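PDB 5MUA: ricin B-related lectin from Polyporus squamosus, which binds galactose through a ricin-type beta-trefoil lectin domain joined to a papain-like protease domain that binds calcium. Local coordinates for residues B[57-62]-B[94-99]; B[71-76]-B[108-113]. All blocks are in the same frame, centred on the assembly; numbering follows the deposited sequence.

Interaction 1. Residues B[57-62]-B[94-99]; sequences ADTYTV and NQKWII. With GAL (beta-D-galactopyranose), chain J.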
ATOM      1  N   ALA B  57     -28.243 -17.259 -21.712  1.00 23.11           N
ATOM      2  CA  ALA B  57     -28.660 -16.010 -22.312  1.00 23.48           C
ATOM      3  C   ALA B  57     -29.374 -15.088 -21.292  1.00 22.44           C
ATOM      4  O   ALA B  57     -30.335 -15.484 -20.650  1.00 20.79           O
ATOM      5  CB  ALA B  57     -29.593 -16.273 -23.497  1.00 26.44           C
ATOM      6  N   ASP B  58     -28.862 -13.873 -21.128  1.00 19.36           N
ATOM      7  CA  ASP B  58     -29.476 -12.883 -20.267  0.70 19.29           C
ATOM      8  C   ASP B  58     -29.740 -13.314 -18.812  1.00 17.56           C
ATOM      9  O   ASP B  58     -30.583 -12.731 -18.127  1.00 16.68           O
ATOM     10  CB  ASP B  58     -30.751 -12.369 -20.930  0.70 20.20           C
ATOM     11  CG  ASP B  58     -30.511 -11.922 -22.335  0.70 21.46           C
ATOM     12  OD1 ASP B  58     -29.790 -10.918 -22.514  0.70 20.43           O
ATOM     13  OD2 ASP B  58     -31.058 -12.563 -23.261  0.70 20.32           O
ATOM     14  N   THR B  59     -28.967 -14.279 -18.303  1.00 17.31           N
ATOM     15  CA  THR B  59     -29.213 -14.812 -16.988  1.00 16.83           C
ATOM     16  C   THR B  59     -28.029 -14.530 -16.070  1.00 16.21           C
ATOM     17  O   THR B  59     -26.879 -14.651 -16.492  1.00 14.83           O
ATOM     18  CB  THR B  59     -29.481 -16.322 -17.087  1.00 17.35           C
ATOM     19  OG1 THR B  59     -30.565 -16.499 -18.033  1.00 15.82           O
ATOM     20  CG2 THR B  59     -29.883 -16.877 -15.770  1.00 18.19           C
ATOM     21  N   TYR B  60     -28.331 -14.132 -14.826  1.00 13.66           N
ATOM     22  CA  TYR B  60     -27.331 -13.573 -13.912  1.00 12.23           C
ATOM     23  C   TYR B  60     -27.658 -13.950 -12.495  1.00 13.15           C
ATOM     24  O   TYR B  60     -28.853 -14.103 -12.128  1.00 12.88           O
ATOM     25  CB  TYR B  60     -27.347 -12.035 -13.971  1.00 12.89           C
ATOM     26  CG  TYR B  60     -27.049 -11.484 -15.344  1.00 13.47           C
ATOM     27  CD1 TYR B  60     -25.729 -11.240 -15.765  1.00 13.82           C
ATOM     28  CD2 TYR B  60     -28.087 -11.172 -16.242  1.00 14.11           C
ATOM     29  CE1 TYR B  60     -25.456 -10.741 -17.069  1.00 15.45           C
ATOM     30  CE2 TYR B  60     -27.839 -10.697 -17.509  1.00 15.88           C
ATOM     31  CZ  TYR B  60     -26.532 -10.477 -17.927  1.00 17.37           C
ATOM     32  OH  TYR B  60     -26.329  -9.998 -19.193  1.00 17.73           O
ATOM     33  N   THR B  61     -26.604 -14.059 -11.661  1.00 11.95           N
ATOM     34  CA  THR B  61     -26.808 -13.942 -10.218  1.00 11.46           C
ATOM     35  C   THR B  61     -26.729 -12.452  -9.902  1.00 11.24           C
ATOM     36  O   THR B  61     -26.076 -11.692 -10.608  1.00 11.01           O
ATOM     37  CB  THR B  61     -25.746 -14.687  -9.430  1.00 12.56           C
ATOM     38  OG1 THR B  61     -24.422 -14.405  -9.929  1.00 12.11           O
ATOM     39  CG2 THR B  61     -25.994 -16.146  -9.485  1.00 14.07           C
ATOM     40  N   VAL B  62     -27.391 -12.065  -8.825  1.00 11.29           N
ATOM     41  CA  VAL B  62     -27.460 -10.709  -8.353  1.00 11.64           C
ATOM     42  C   VAL B  62     -27.075 -10.803  -6.891  1.00 11.26           C
ATOM     43  O   VAL B  62     -27.825 -11.266  -6.032  1.00 11.34           O
ATOM     44  CB  VAL B  62     -28.882 -10.091  -8.548  1.00 10.86           C
ATOM     45  CG1 VAL B  62     -28.965  -8.690  -7.967  1.00 11.68           C
ATOM     46  CG2 VAL B  62     -29.241 -10.138  -9.994  1.00 11.60           C
ATOM     47  N   ASN B  94     -33.600 -20.442  -8.417  1.00 12.20           N
ATOM     48  CA  ASN B  94     -34.258 -19.331  -7.683  1.00 12.56           C
ATOM     49  C   ASN B  94     -33.251 -18.291  -7.201  1.00 12.33           C
ATOM     50  O   ASN B  94     -33.603 -17.381  -6.461  1.00 11.25           O
ATOM     51  CB  ASN B  94     -35.079 -19.830  -6.493  1.00 12.85           C
ATOM     52  CG  ASN B  94     -34.196 -20.379  -5.350  1.00 13.48           C
ATOM     53  OD1 ASN B  94     -33.195 -21.067  -5.605  1.00 12.79           O
ATOM     54  ND2 ASN B  94     -34.557 -20.066  -4.119  1.00 12.55           N
ATOM     55  N   GLN B  95     -31.987 -18.436  -7.533  1.00 12.60           N
ATOM     56  CA  GLN B  95     -30.977 -17.330  -7.431  1.00 12.52           C
ATOM     57  C   GLN B  95     -30.460 -16.842  -8.785  1.00 12.62           C
ATOM     58  O   GLN B  95     -29.457 -16.111  -8.858  1.00 12.19           O
ATOM     59  CB  GLN B  95     -29.776 -17.767  -6.545  1.00 12.88           C
ATOM     60  CG  GLN B  95     -30.259 -18.187  -5.157  1.00 12.32           C
ATOM     61  CD  GLN B  95     -29.142 -18.555  -4.237  1.00 13.88           C
ATOM     62  OE1 GLN B  95     -27.970 -18.723  -4.682  1.00 12.21           O
ATOM     63  NE2 GLN B  95     -29.443 -18.563  -2.930  1.00 13.64           N
ATOM     64  N   LYS B  96     -31.069 -17.304  -9.877  1.00 12.50           N
ATOM     65  CA  LYS B  96     -30.725 -16.872 -11.190  1.00 12.62           C
ATOM     66  C   LYS B  96     -31.853 -16.019 -11.721  1.00 12.66           C
ATOM     67  O   LYS B  96     -33.049 -16.346 -11.521  1.00 12.84           O
ATOM     68  CB  LYS B  96     -30.536 -18.060 -12.120  1.00 15.58           C
ATOM     69  CG  LYS B  96     -29.275 -18.873 -11.774  1.00 17.93           C
ATOM     70  CD  LYS B  96     -29.144 -20.069 -12.728  1.00 19.76           C
ATOM     71  CE  LYS B  96     -27.760 -20.691 -12.737  1.00 23.81           C
ATOM     72  NZ  LYS B  96     -27.476 -21.398 -11.491  1.00 28.14           N
ATOM     73  N   TRP B  97     -31.441 -14.950 -12.371  1.00 12.16           N
ATOM     74  CA  TRP B  97     -32.335 -13.835 -12.753  1.00 12.42           C
ATOM     75  C   TRP B  97     -32.132 -13.433 -14.210  1.00 12.65           C
ATOM     76  O   TRP B  97     -30.996 -13.218 -14.638  1.00 13.59           O
ATOM     77  CB  TRP B  97     -32.075 -12.654 -11.827  1.00 11.71           C
ATOM     78  CG  TRP B  97     -32.325 -12.987 -10.406  1.00 12.92           C
ATOM     79  CD1 TRP B  97     -31.400 -13.325  -9.465  1.00 11.51           C
ATOM     80  CD2 TRP B  97     -33.597 -13.062  -9.745  1.00 12.37           C
ATOM     81  NE1 TRP B  97     -32.015 -13.625  -8.313  1.00 12.42           N
ATOM     82  CE2 TRP B  97     -33.354 -13.466  -8.424  1.00 11.45           C
ATOM     83  CE3 TRP B  97     -34.911 -12.857 -10.146  1.00 12.25           C
ATOM     84  CZ2 TRP B  97     -34.379 -13.621  -7.464  1.00 11.65           C
ATOM     85  CZ3 TRP B  97     -35.963 -12.958  -9.175  1.00 12.49           C
ATOM     86  CH2 TRP B  97     -35.714 -13.381  -7.882  1.00 11.83           C
ATOM     87  N   ILE B  98     -33.226 -13.406 -14.969  1.00 12.17           N
ATOM     88  CA  ILE B  98     -33.233 -13.067 -16.371  1.00 13.28           C
ATOM     89  C   ILE B  98     -33.571 -11.593 -16.381  1.00 14.46           C
ATOM     90  O   ILE B  98     -34.665 -11.188 -15.939  1.00 14.11           O
ATOM     91  CB  ILE B  98     -34.230 -13.919 -17.216  0.70 14.72           C
ATOM     92  CG1 ILE B  98     -33.787 -15.417 -17.187  0.70 16.67           C
ATOM     93  CG2 ILE B  98     -34.163 -13.448 -18.658  0.70 15.06           C
ATOM     94  CD1 ILE B  98     -34.804 -16.423 -17.763  0.70 16.35           C
ATOM     95  N   ILE B  99     -32.648 -10.804 -16.907  1.00 14.86           N
ATOM     96  CA  ILE B  99     -32.767  -9.328 -16.922  1.00 16.08           C
ATOM     97  C   ILE B  99     -32.900  -8.909 -18.360  1.00 18.43           C
ATOM     98  O   ILE B  99     -31.982  -9.098 -19.111  1.00 22.34           O
ATOM     99  CB  ILE B  99     -31.572  -8.686 -16.251  1.00 16.34           C
ATOM    100  CG1 ILE B  99     -31.556  -9.080 -14.764  1.00 15.23           C
ATOM    101  CG2 ILE B  99     -31.664  -7.153 -16.373  1.00 16.94           C
ATOM    102  CD1 ILE B  99     -30.271  -8.713 -14.080  1.00 16.58           C
TER
HETATM  103  C1  GAL J 301     -35.189 -22.797   0.400  1.00 20.65           C
HETATM  104  C2  GAL J 301     -34.410 -22.378  -0.845  1.00 19.11           C
HETATM  105  C3  GAL J 301     -33.406 -21.268  -0.607  1.00 17.16           C
HETATM  106  C4  GAL J 301     -34.099 -20.129   0.157  1.00 17.50           C
HETATM  107  C5  GAL J 301     -34.838 -20.679   1.407  1.00 20.12           C
HETATM  108  C6  GAL J 301     -35.660 -19.640   2.139  1.00 22.85           C
HETATM  109  O1  GAL J 301     -36.218 -23.622  -0.064  1.00 22.11           O
HETATM  110  O2  GAL J 301     -33.697 -23.528  -1.332  1.00 19.75           O
HETATM  111  O3  GAL J 301     -32.880 -20.888  -1.906  1.00 17.01           O
HETATM  112  O4  GAL J 301     -35.038 -19.532  -0.775  1.00 14.69           O
HETATM  113  O5  GAL J 301     -35.770 -21.709   1.039  1.00 20.40           O
HETATM  114  O6  GAL J 301     -36.177 -20.233   3.318  1.00 27.41           O
HETATM  115  O   HOH W   1     -28.763 -14.157  -7.211  1.00 12.72           O
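The Gln-x-Trp motif of the ricin-type lectins, here Gln95-Lys96-Trp97, is worked into a strand pair just behind a galactose site. Strands 59-62 and 97-99 run antiparallel but strongly twisted, their directions 116° apart. Tyr60 and Trp97 form a hydrogen-bonded pair: Tyr60 N reaches Trp97 O at 2.8 Å, and Trp97 N returns to Tyr60 O at 2.7 Å, both donors lying in the plane of the carbonyl they meet. Ile99 N joins Asp58 O at 3.1 Å, almost along the C=O axis, and the same oxygen takes a CA-H contact from Ile98 CA at 3.2 Å. On one face the Thr59 side chain, its OG1 bonded to Ala57 O, crosses that of Ile98 obliquely, OG1 3.5 Å from CG1. On the face of Tyr60 and Trp97 those two rings each meet an aliphatic tip from the other segment at about a right angle: Val62 CG2 lies 3.9 Å from Trp97 CD1, Ile99 CD1 3.9 Å from Tyr60 CD2. Trp97 is further fixed in rotation by NE1, which bonds to Met71 O. A water in the plane of the indole, at its edge, accepts from Val62 N and donates to Gln95 O, bridging the segments beside the Tyr60-Trp97 pair. In Asn94, the residue before the motif, ND2 meets the sugar O3 at 2.9 Å, almost straight at 175°. Trp97 packed between strands, with the Gln95 amide bonded to the sugar-binding Asp72, is the Gln-x-Trp motif of a ricin-type beta-trefoil.

Interaction 2. Residues B[71-76]-B[108-113]; sequences MDLAGH and IKSKET. With GAL (beta-D-galactopyranose), chain J.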
ATOM      1  N   MET B  71     -29.412 -12.544  -4.037  1.00 10.82           N
ATOM      2  CA  MET B  71     -30.870 -12.256  -4.212  1.00 10.79           C
ATOM      3  C   MET B  71     -31.544 -13.584  -4.574  1.00 10.94           C
ATOM      4  O   MET B  71     -31.123 -14.294  -5.507  1.00 10.27           O
ATOM      5  CB  MET B  71     -31.093 -11.267  -5.281  1.00 11.17           C
ATOM      6  CG  MET B  71     -32.537 -10.816  -5.390  1.00 10.89           C
ATOM      7  SD  MET B  71     -32.731  -9.615  -6.799  0.75 12.40           S
ATOM      8  CE  MET B  71     -32.270  -8.036  -6.080  0.75 12.73           C
ATOM      9  N   ASP B  72     -32.562 -13.939  -3.802  1.00 11.39           N
ATOM     10  CA  ASP B  72     -33.086 -15.302  -3.812  1.00 11.17           C
ATOM     11  C   ASP B  72     -34.627 -15.200  -3.664  1.00 12.25           C
ATOM     12  O   ASP B  72     -35.147 -14.422  -2.851  1.00 11.12           O
ATOM     13  CB  ASP B  72     -32.387 -16.045  -2.640  1.00 11.11           C
ATOM     14  CG  ASP B  72     -33.001 -17.458  -2.294  1.00 11.93           C
ATOM     15  OD1 ASP B  72     -34.227 -17.536  -1.976  1.00 11.55           O
ATOM     16  OD2 ASP B  72     -32.178 -18.400  -2.192  1.00 11.85           O
ATOM     17  N   LEU B  73     -35.340 -15.979  -4.477  1.00 11.44           N
ATOM     18  CA  LEU B  73     -36.800 -16.009  -4.404  1.00 12.09           C
ATOM     19  C   LEU B  73     -37.157 -17.123  -3.377  1.00 12.88           C
ATOM     20  O   LEU B  73     -36.900 -18.326  -3.627  1.00 11.50           O
ATOM     21  CB  LEU B  73     -37.398 -16.298  -5.773  1.00 11.85           C
ATOM     22  CG  LEU B  73     -38.923 -16.306  -5.800  1.00 13.51           C
ATOM     23  CD1 LEU B  73     -39.548 -14.951  -5.420  1.00 15.09           C
ATOM     24  CD2 LEU B  73     -39.332 -16.598  -7.215  1.00 14.67           C
ATOM     25  N   ALA B  74     -37.631 -16.706  -2.216  1.00 12.25           N
ATOM     26  CA  ALA B  74     -37.771 -17.561  -1.042  1.00 12.89           C
ATOM     27  C   ALA B  74     -38.530 -18.816  -1.329  1.00 13.69           C
ATOM     28  O   ALA B  74     -39.644 -18.808  -1.914  1.00 13.16           O
ATOM     29  CB  ALA B  74     -38.451 -16.790   0.134  1.00 13.04           C
ATOM     30  N   GLY B  75     -37.916 -19.935  -1.018  1.00 13.01           N
ATOM     31  CA  GLY B  75     -38.584 -21.213  -1.160  1.00 14.20           C
ATOM     32  C   GLY B  75     -38.893 -21.649  -2.598  1.00 13.83           C
ATOM     33  O   GLY B  75     -39.656 -22.625  -2.824  1.00 14.73           O
ATOM     34  N   HIS B  76     -38.268 -21.018  -3.582  1.00 13.65           N
ATOM     35  CA  HIS B  76     -38.463 -21.266  -4.992  1.00 12.81           C
ATOM     36  C   HIS B  76     -39.938 -21.034  -5.410  1.00 14.44           C
ATOM     37  O   HIS B  76     -40.352 -21.564  -6.432  1.00 13.76           O
ATOM     38  CB  HIS B  76     -38.069 -22.713  -5.405  1.00 14.41           C
ATOM     39  CG  HIS B  76     -36.761 -23.170  -4.845  1.00 14.73           C
ATOM     40  ND1 HIS B  76     -35.647 -23.323  -5.635  1.00 18.80           N
ATOM     41  CD2 HIS B  76     -36.421 -23.595  -3.612  1.00 14.41           C
ATOM     42  CE1 HIS B  76     -34.647 -23.739  -4.879  1.00 17.07           C
ATOM     43  NE2 HIS B  76     -35.089 -23.871  -3.643  1.00 17.34           N
ATOM     44  N   ILE B 108     -36.738  -7.937 -14.045  1.00 13.52           N
ATOM     45  CA  ILE B 108     -35.877  -8.944 -13.374  1.00 13.31           C
ATOM     46  C   ILE B 108     -36.778 -10.171 -13.089  1.00 13.22           C
ATOM     47  O   ILE B 108     -37.603 -10.170 -12.183  1.00 12.41           O
ATOM     48  CB  ILE B 108     -35.285  -8.420 -12.066  1.00 13.65           C
ATOM     49  CG1 ILE B 108     -34.662  -7.027 -12.264  1.00 13.51           C
ATOM     50  CG2 ILE B 108     -34.267  -9.405 -11.500  1.00 14.32           C
ATOM     51  CD1 ILE B 108     -34.305  -6.352 -10.962  1.00 13.81           C
ATOM     52  N   LYS B 109     -36.539 -11.260 -13.827  1.00 13.46           N
ATOM     53  CA  LYS B 109     -37.410 -12.415 -13.753  1.00 14.95           C
ATOM     54  C   LYS B 109     -36.660 -13.599 -13.205  1.00 14.91           C
ATOM     55  O   LYS B 109     -35.536 -13.872 -13.654  1.00 14.44           O
ATOM     56  CB  LYS B 109     -37.895 -12.764 -15.147  1.00 16.47           C
ATOM     57  CG  LYS B 109     -38.895 -13.943 -15.186  1.00 16.95           C
ATOM     58  CD  LYS B 109     -39.371 -14.166 -16.573  1.00 18.88           C
ATOM     59  CE  LYS B 109     -38.290 -14.741 -17.390  1.00 22.09           C
ATOM     60  NZ  LYS B 109     -38.765 -15.318 -18.681  1.00 26.76           N
ATOM     61  N   SER B 110     -37.280 -14.276 -12.241  1.00 15.06           N
ATOM     62  CA  SER B 110     -36.692 -15.531 -11.662  1.00 14.38           C
ATOM     63  C   SER B 110     -36.647 -16.637 -12.716  1.00 14.27           C
ATOM     64  O   SER B 110     -37.678 -16.930 -13.371  1.00 15.55           O
ATOM     65  CB  SER B 110     -37.486 -15.989 -10.479  1.00 14.27           C
ATOM     66  OG  SER B 110     -37.103 -17.325 -10.145  1.00 14.26           O
ATOM     67  N   LYS B 111     -35.473 -17.224 -12.921  1.00 14.05           N
ATOM     68  CA  LYS B 111     -35.334 -18.305 -13.924  1.00 15.06           C
ATOM     69  C   LYS B 111     -36.210 -19.455 -13.464  1.00 17.03           C
ATOM     70  O   LYS B 111     -36.798 -20.145 -14.292  1.00 19.12           O
ATOM     71  CB  LYS B 111     -33.889 -18.816 -13.995  1.00 15.23           C
ATOM     72  CG  LYS B 111     -33.706 -19.919 -15.044  1.00 16.44           C
ATOM     73  CD  LYS B 111     -32.376 -20.560 -14.932  1.00 18.01           C
ATOM     74  CE  LYS B 111     -32.175 -21.790 -15.861  1.00 18.99           C
ATOM     75  NZ  LYS B 111     -30.872 -22.360 -15.380  1.00 22.00           N
ATOM     76  N   GLU B 112     -36.311 -19.675 -12.167  1.00 15.80           N
ATOM     77  CA  GLU B 112     -37.076 -20.822 -11.694  1.00 16.79           C
ATOM     78  C   GLU B 112     -38.553 -20.679 -11.980  1.00 17.80           C
ATOM     79  O   GLU B 112     -39.156 -21.600 -12.551  1.00 17.59           O
ATOM     80  CB  GLU B 112     -36.871 -21.033 -10.227  1.00 16.75           C
ATOM     81  CG  GLU B 112     -37.786 -21.855  -9.327  0.50 16.65           C
ATOM     82  CD  GLU B 112     -37.479 -23.307  -9.400  0.50 14.40           C
ATOM     83  OE1 GLU B 112     -38.338 -24.082  -8.974  0.50 14.27           O
ATOM     84  OE2 GLU B 112     -36.361 -23.633  -9.834  0.50 14.60           O
ATOM     85  N   THR B 113     -39.111 -19.515 -11.645  1.00 15.66           N
ATOM     86  CA  THR B 113     -40.561 -19.348 -11.632  1.00 14.50           C
ATOM     87  C   THR B 113     -41.175 -18.583 -12.746  1.00 14.63           C
ATOM     88  O   THR B 113     -42.364 -18.714 -12.962  1.00 14.01           O
ATOM     89  CB  THR B 113     -41.000 -18.697 -10.332  1.00 14.90           C
ATOM     90  OG1 THR B 113     -40.494 -17.368 -10.286  1.00 12.45           O
ATOM     91  CG2 THR B 113     -40.562 -19.482  -9.133  1.00 14.85           C
TER
HETATM   92  C1  GAL J 301     -35.189 -22.797   0.400  1.00 20.65           C
HETATM   93  C2  GAL J 301     -34.410 -22.378  -0.845  1.00 19.11           C
HETATM   94  C3  GAL J 301     -33.406 -21.268  -0.607  1.00 17.16           C
HETATM   95  C4  GAL J 301     -34.099 -20.129   0.157  1.00 17.50           C
HETATM   96  C5  GAL J 301     -34.838 -20.679   1.407  1.00 20.12           C
HETATM   97  C6  GAL J 301     -35.660 -19.640   2.139  1.00 22.85           C
HETATM   98  O1  GAL J 301     -36.218 -23.622  -0.064  1.00 22.11           O
HETATM   99  O2  GAL J 301     -33.697 -23.528  -1.332  1.00 19.75           O
HETATM  100  O3  GAL J 301     -32.880 -20.888  -1.906  1.00 17.01           O
HETATM  101  O4  GAL J 301     -35.038 -19.532  -0.775  1.00 14.69           O
HETATM  102  O5  GAL J 301     -35.770 -21.709   1.039  1.00 20.40           O
HETATM  103  O6  GAL J 301     -36.177 -20.233   3.318  1.00 27.41           O
HETATM  104  O   HOH W   2     -40.566 -23.714  -7.835  1.00 17.96           O
HETATM  105  O   HOH W   3     -34.342 -23.216  -7.891  1.00 28.43           O
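O4 of the bound galactose is gripped twice: it donates to Asp72 OD1 over a very short 2.5 Å and accepts from Gly75 N at 2.9 Å. The Asp72 carboxylate, with CG anti to the backbone N, spans two neighbouring hydroxyls, its OD2 taking O3 at 2.6 Å. His76 brings its ring edge to the sugar, NE2 lying 2.7 Å from O2 with either atom a possible donor. At ND1, a water in the ring plane bonds to the histidine and donates to Glu112 OE2. A second water donates to both His76 O and Glu112 OE1, so the carboxylate, turned 70° from the ring, is tied to His76 through solvent. His76 ND1 and Glu112 OE2 themselves stay 4.3 Å apart. Leu73 and Thr113 meet tip to tip in a van der Waals contact, CD2 against OG1 at 3.4 Å; that hydroxyl is bonded to Thr115. The same methyl touches Ser110 OG (3.8 Å), which weakly accepts the N-H groups of Glu112 and Thr113, while Thr113 CG2 packs on His76 O at 3.4 Å. Two waters thus link His76 to Glu112 while Leu73 packs on Ser110 and Thr113, and the nearby carboxylate would probably raise the basicity of the imidazole ring.

Interactions 1 and 2 alternate along the chain, their centres about 9 Å apart, and meet at one galactose. Strands 97-100 and 107-110 are neighbours, joined where Ile98 N lies 2.7 Å from Lys109 O, so the strand pair of 57-62 with 94-99 continues directly into segment 108-113. Nearer the sugar, Gln95 NE2 stands 2.8 Å from Asp72 OD2, a second-shell amide that positions the carboxylate clasping O3 and O4. Asn94 OD1 packs against His76 CE1 at 3.1 Å, and Asn94 ND2 also donates to Leu73 O. Interaction 1 therefore supplies one first-shell residue and the backing of another, whereas interaction 2 supplies most of the direct bonds to galactose.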